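Local structure of phosphodiesterase (Candida albicans, 6CPU) at residues Asn227-Asp239 against Ile251-Arg264. The protein belongs to the cyclic nucleotide phosphodiesterase family, largely helical proteins of the HD clan, and holds a zinc and a magnesium ion. Residues are numbered along the deposited sequence; the frame is centred on the assembly and turned at random.
Sequences NDDLVYCVYLMID and IPLNELLAFIFIVR
R264 reaches across to the first turn of helix 227-242 and meets N227 and D228 there. The contact is a helix-helix pair of the helical fold of the cyclic nucleotide phosphodiesterase family. The segment axes come within 9.6 Å. Their N-to-C directions are 125° apart. The backbone O of N227 takes a weak hydrogen bond from R264 NH1. The same NH1 makes a salt bridge to D228 OD1, at 2.9 Å. OD1 uses its lone pair turned away from OD2, and the carboxylate and guanidinium planes are nearly coplanar. The arginine chain is extended through CD and bends at chi3 (80°), which turns the guanidinium edge to N227 O and D228 OD1. A water links D228 OD1 to R264 NH2, while F33 O also takes a hydrogen bond from NH2.

V231 is a knob in a hole formed by L257, I260, F261 and R264. Its CG1 lies 3.7 Å from I260 CG2 and also touches L257 CD2. Its CG2 packs obliquely against the guanidinium, 3.6 Å from R264 NH1. V234 CG1 meets I260 CG1, the two side chains lying alongside and pointing opposite ways. V234 also touches V280 of helix 276-292, and its side chain is about 14 Å from the zinc ion.

I260 CD1 presses on the backbone of Y235, 3.5 Å from Y235 N. The Y235 ring has L256 CD1 at its edge. L253 CD1 makes a CH-pi contact over one face of this ring, almost straight above its centre and 3.7 Å from the centroid. I238 CG2 makes a looser contact with L256 CD2. D239 CB packs on L256 CD1, 3.7 Å away, the branch that also meets Y235 CD1.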
loop_
_atom_site.group_PDB
_atom_site.type_symbol
_atom_site.label_atom_id
_atom_site.label_comp_id
_atom_site.label_asym_id
_atom_site.label_seq_id
_atom_site.Cartn_x
_atom_site.Cartn_y
_atom_site.Cartn_z
ATOM N N ASN A 227 4.069 2.592 10.828
ATOM C CA ASN A 227 2.834 2.480 10.067
ATOM C C ASN A 227 1.744 3.451 10.561
ATOM O O ASN A 227 0.906 3.884 9.769
ATOM C CB ASN A 227 2.345 1.033 10.040
ATOM C CG ASN A 227 3.153 0.168 9.097
ATOM O OD1 ASN A 227 3.564 0.622 8.037
ATOM N ND2 ASN A 227 3.373 -1.077 9.469
ATOM N N ASP A 228 1.771 3.820 11.838
ATOM C CA ASP A 228 0.878 4.868 12.341
ATOM C C ASP A 228 1.264 6.256 11.819
ATOM O O ASP A 228 0.411 6.999 11.316
ATOM C CB ASP A 228 0.826 4.892 13.876
ATOM C CG ASP A 228 0.004 3.751 14.482
ATOM O OD1 ASP A 228 -0.741 3.028 13.771
ATOM O OD2 ASP A 228 0.066 3.585 15.722
ATOM N N ASP A 229 2.551 6.608 11.914
ATOM C CA ASP A 229 3.047 7.862 11.332
ATOM C C ASP A 229 2.661 7.944 9.856
ATOM O O ASP A 229 2.278 8.992 9.352
ATOM C CB ASP A 229 4.578 7.942 11.365
ATOM C CG ASP A 229 5.181 8.084 12.753
ATOM O OD1 ASP A 229 4.571 8.701 13.668
ATOM O OD2 ASP A 229 6.338 7.598 12.897
ATOM N N LEU A 230 2.810 6.821 9.153
ATOM C CA LEU A 230 2.568 6.784 7.712
ATOM C C LEU A 230 1.115 7.088 7.352
ATOM O O LEU A 230 0.837 7.741 6.341
ATOM C CB LEU A 230 3.024 5.444 7.132
ATOM C CG LEU A 230 4.556 5.297 7.108
ATOM C CD1 LEU A 230 4.967 3.827 7.017
ATOM C CD2 LEU A 230 5.192 6.125 5.986
ATOM N N VAL A 231 0.188 6.635 8.187
ATOM C CA VAL A 231 -1.227 6.980 8.018
ATOM C C VAL A 231 -1.385 8.498 8.024
ATOM O O VAL A 231 -2.063 9.080 7.151
ATOM C CB VAL A 231 -2.095 6.352 9.133
ATOM C CG1 VAL A 231 -3.507 6.947 9.158
ATOM C CG2 VAL A 231 -2.161 4.845 8.949
ATOM N N TYR A 232 -0.766 9.146 9.005
ATOM C CA TYR A 232 -0.886 10.606 9.096
ATOM C C TYR A 232 -0.228 11.306 7.912
ATOM O O TYR A 232 -0.748 12.298 7.427
ATOM C CB TYR A 232 -0.318 11.142 10.400
ATOM C CG TYR A 232 -0.796 12.551 10.663
ATOM C CD1 TYR A 232 0.014 13.652 10.372
ATOM C CD2 TYR A 232 -2.065 12.785 11.180
ATOM C CE1 TYR A 232 -0.428 14.952 10.607
ATOM C CE2 TYR A 232 -2.514 14.078 11.423
ATOM C CZ TYR A 232 -1.694 15.158 11.132
ATOM O OH TYR A 232 -2.145 16.456 11.365
ATOM N N CYS A 233 0.917 10.796 7.454
ATOM C CA CYS A 233 1.545 11.313 6.241
ATOM C C CYS A 233 0.610 11.287 5.035
ATOM O O CYS A 233 0.539 12.258 4.276
ATOM C CB CYS A 233 2.825 10.550 5.910
ATOM S SG CYS A 233 4.183 10.793 7.090
ATOM N N VAL A 234 -0.113 10.184 4.851
ATOM C CA VAL A 234 -1.080 10.107 3.772
ATOM C C VAL A 234 -2.162 11.181 3.949
ATOM O O VAL A 234 -2.535 11.852 2.992
ATOM C CB VAL A 234 -1.736 8.716 3.688
ATOM C CG1 VAL A 234 -2.817 8.699 2.613
ATOM C CG2 VAL A 234 -0.697 7.652 3.372
ATOM N N TYR A 235 -2.649 11.348 5.173
ATOM C CA TYR A 235 -3.661 12.361 5.450
ATOM C C TYR A 235 -3.154 13.757 5.045
ATOM O O TYR A 235 -3.857 14.500 4.373
ATOM C CB TYR A 235 -4.090 12.324 6.926
ATOM C CG TYR A 235 -4.690 13.625 7.396
ATOM C CD1 TYR A 235 -5.941 14.037 6.954
ATOM C CD2 TYR A 235 -3.980 14.476 8.241
ATOM C CE1 TYR A 235 -6.484 15.255 7.371
ATOM C CE2 TYR A 235 -4.514 15.684 8.662
ATOM C CZ TYR A 235 -5.761 16.070 8.220
ATOM O OH TYR A 235 -6.275 17.285 8.650
ATOM N N LEU A 236 -1.931 14.092 5.438
ATOM C CA LEU A 236 -1.345 15.392 5.094
ATOM C C LEU A 236 -1.353 15.636 3.586
ATOM O O LEU A 236 -1.770 16.696 3.112
ATOM C CB LEU A 236 0.088 15.492 5.624
ATOM C CG LEU A 236 0.215 15.610 7.136
ATOM C CD1 LEU A 236 1.667 15.482 7.553
ATOM C CD2 LEU A 236 -0.399 16.912 7.641
ATOM N N MET A 237 -0.932 14.631 2.829
ATOM C CA MET A 237 -0.828 14.765 1.381
ATOM C C MET A 237 -2.156 14.788 0.646
ATOM O O MET A 237 -2.369 15.628 -0.238
ATOM C CB MET A 237 0.081 13.678 0.836
ATOM C CG MET A 237 1.514 13.920 1.233
ATOM S SD MET A 237 2.654 12.705 0.576
ATOM C CE MET A 237 2.495 11.366 1.758
ATOM N N ILE A 238 -3.065 13.892 1.014
ATOM C CA ILE A 238 -4.362 13.842 0.354
ATOM C C ILE A 238 -5.261 15.018 0.744
ATOM O O ILE A 238 -5.933 15.586 -0.119
ATOM C CB ILE A 238 -5.077 12.497 0.603
ATOM C CG1 ILE A 238 -4.224 11.334 0.077
ATOM C CG2 ILE A 238 -6.451 12.492 -0.039
ATOM C CD1 ILE A 238 -4.076 11.260 -1.427
ATOM N N ASP A 239 -5.288 15.385 2.022
ATOM C CA ASP A 239 -6.076 16.545 2.455
ATOM C C ASP A 239 -5.628 17.791 1.690
ATOM O O ASP A 239 -6.462 18.559 1.206
ATOM C CB ASP A 239 -5.947 16.758 3.966
ATOM C CG ASP A 239 -6.909 17.820 4.509
ATOM O OD1 ASP A 239 -7.996 18.017 3.945
ATOM O OD2 ASP A 239 -6.580 18.445 5.536
ATOM N N ILE A 251 -12.990 17.100 3.119
ATOM C CA ILE A 251 -13.380 15.910 3.848
ATOM C C ILE A 251 -12.720 16.004 5.221
ATOM O O ILE A 251 -11.512 16.195 5.293
ATOM C CB ILE A 251 -12.940 14.654 3.070
ATOM C CG1 ILE A 251 -13.720 14.584 1.748
ATOM C CG2 ILE A 251 -13.174 13.393 3.883
ATOM C CD1 ILE A 251 -13.257 13.501 0.799
ATOM N N PRO A 252 -13.511 15.886 6.311
ATOM C CA PRO A 252 -12.980 16.036 7.670
ATOM C C PRO A 252 -11.854 15.046 7.999
ATOM O O PRO A 252 -11.792 13.973 7.412
ATOM C CB PRO A 252 -14.189 15.757 8.576
ATOM C CG PRO A 252 -15.388 15.716 7.699
ATOM C CD PRO A 252 -14.921 15.456 6.304
ATOM N N LEU A 253 -10.991 15.428 8.932
ATOM C CA LEU A 253 -9.916 14.566 9.443
ATOM C C LEU A 253 -10.349 13.113 9.677
ATOM O O LEU A 253 -9.697 12.197 9.201
ATOM C CB LEU A 253 -9.369 15.139 10.753
ATOM C CG LEU A 253 -8.425 14.276 11.602
ATOM C CD1 LEU A 253 -7.123 13.981 10.874
ATOM C CD2 LEU A 253 -8.131 14.971 12.921
ATOM N N ASN A 254 -11.421 12.906 10.436
ATOM C CA ASN A 254 -11.818 11.541 10.815
ATOM C C ASN A 254 -12.208 10.665 9.632
ATOM O O ASN A 254 -11.927 9.466 9.628
ATOM C CB ASN A 254 -12.971 11.536 11.822
ATOM C CG ASN A 254 -13.050 10.229 12.592
ATOM O OD1 ASN A 254 -12.047 9.750 13.123
ATOM N ND2 ASN A 254 -14.232 9.646 12.658
ATOM N N GLU A 255 -12.880 11.269 8.656
ATOM C CA GLU A 255 -13.319 10.578 7.450
ATOM C C GLU A 255 -12.138 10.172 6.571
ATOM O O GLU A 255 -12.100 9.057 6.056
ATOM C CB GLU A 255 -14.254 11.495 6.674
ATOM C CG GLU A 255 -14.983 10.861 5.512
ATOM C CD GLU A 255 -16.093 11.765 4.991
ATOM O OE1 GLU A 255 -16.683 12.525 5.792
ATOM O OE2 GLU A 255 -16.357 11.726 3.777
ATOM N N LEU A 256 -11.180 11.077 6.396
ATOM C CA LEU A 256 -9.948 10.742 5.666
ATOM C C LEU A 256 -9.136 9.676 6.381
ATOM O O LEU A 256 -8.666 8.735 5.749
ATOM C CB LEU A 256 -9.076 11.971 5.422
ATOM C CG LEU A 256 -9.453 12.852 4.242
ATOM C CD1 LEU A 256 -8.459 13.999 4.122
ATOM C CD2 LEU A 256 -9.516 12.058 2.942
ATOM N N LEU A 257 -8.988 9.797 7.698
ATOM C CA LEU A 257 -8.286 8.760 8.457
ATOM C C LEU A 257 -8.952 7.386 8.328
ATOM O O LEU A 257 -8.262 6.380 8.182
ATOM C CB LEU A 257 -8.133 9.145 9.925
ATOM C CG LEU A 257 -7.177 10.297 10.271
ATOM C CD1 LEU A 257 -7.122 10.501 11.780
ATOM C CD2 LEU A 257 -5.775 10.083 9.735
ATOM N N ALA A 258 -10.284 7.322 8.381
ATOM C CA ALA A 258 -10.966 6.034 8.220
ATOM C C ALA A 258 -10.594 5.375 6.877
ATOM O O ALA A 258 -10.289 4.182 6.813
ATOM C CB ALA A 258 -12.485 6.201 8.330
ATOM N N PHE A 259 -10.668 6.157 5.812
ATOM C CA PHE A 259 -10.285 5.713 4.479
ATOM C C PHE A 259 -8.847 5.188 4.460
ATOM O O PHE A 259 -8.575 4.128 3.897
ATOM C CB PHE A 259 -10.488 6.868 3.489
ATOM C CG PHE A 259 -9.753 6.722 2.185
ATOM C CD1 PHE A 259 -10.057 5.704 1.297
ATOM C CD2 PHE A 259 -8.768 7.638 1.825
ATOM C CE1 PHE A 259 -9.394 5.593 0.088
ATOM C CE2 PHE A 259 -8.107 7.533 0.620
ATOM C CZ PHE A 259 -8.417 6.502 -0.254
ATOM N N ILE A 260 -7.940 5.925 5.088
ATOM C CA ILE A 260 -6.530 5.541 5.067
ATOM C C ILE A 260 -6.266 4.282 5.889
ATOM O O ILE A 260 -5.414 3.459 5.515
ATOM C CB ILE A 260 -5.628 6.702 5.535
ATOM C CG1 ILE A 260 -5.786 7.882 4.573
ATOM C CG2 ILE A 260 -4.164 6.270 5.587
ATOM C CD1 ILE A 260 -5.474 9.211 5.209
ATOM N N PHE A 261 -6.986 4.112 7.000
ATOM C CA PHE A 261 -6.884 2.861 7.770
ATOM C C PHE A 261 -7.305 1.666 6.923
ATOM O O PHE A 261 -6.661 0.607 6.954
ATOM C CB PHE A 261 -7.729 2.908 9.044
ATOM C CG PHE A 261 -6.991 3.381 10.252
ATOM C CD1 PHE A 261 -6.784 4.731 10.474
ATOM C CD2 PHE A 261 -6.549 2.473 11.205
ATOM C CE1 PHE A 261 -6.117 5.174 11.600
ATOM C CE2 PHE A 261 -5.881 2.908 12.336
ATOM C CZ PHE A 261 -5.656 4.261 12.530
ATOM N N ILE A 262 -8.385 1.839 6.167
ATOM C CA ILE A 262 -8.887 0.815 5.253
ATOM C C ILE A 262 -7.842 0.475 4.194
ATOM O O ILE A 262 -7.615 -0.695 3.925
ATOM C CB ILE A 262 -10.179 1.272 4.513
ATOM C CG1 ILE A 262 -11.409 1.390 5.426
ATOM C CG2 ILE A 262 -10.480 0.393 3.309
ATOM C CD1 ILE A 262 -11.336 0.746 6.766
ATOM N N VAL A 263 -7.188 1.497 3.633
ATOM C CA VAL A 263 -6.117 1.280 2.653
ATOM C C VAL A 263 -4.949 0.529 3.292
ATOM O O VAL A 263 -4.466 -0.462 2.731
ATOM C CB VAL A 263 -5.588 2.611 2.054
ATOM C CG1 VAL A 263 -4.328 2.367 1.233
ATOM C CG2 VAL A 263 -6.647 3.278 1.195
ATOM N N ARG A 264 -4.500 0.985 4.454
ATOM C CA ARG A 264 -3.385 0.315 5.159
ATOM C C ARG A 264 -3.695 -1.167 5.383
ATOM O O ARG A 264 -2.831 -2.033 5.182
ATOM C CB ARG A 264 -3.074 1.012 6.480
ATOM C CG ARG A 264 -1.918 0.402 7.236
ATOM C CD ARG A 264 -1.630 1.158 8.511
ATOM N NE ARG A 264 -2.545 0.795 9.596
ATOM C CZ ARG A 264 -2.442 1.227 10.847
ATOM N NH1 ARG A 264 -1.500 2.092 11.187
ATOM N NH2 ARG A 264 -3.290 0.792 11.773
HETATM O O HOH W 1 -3.029 1.882 14.513
#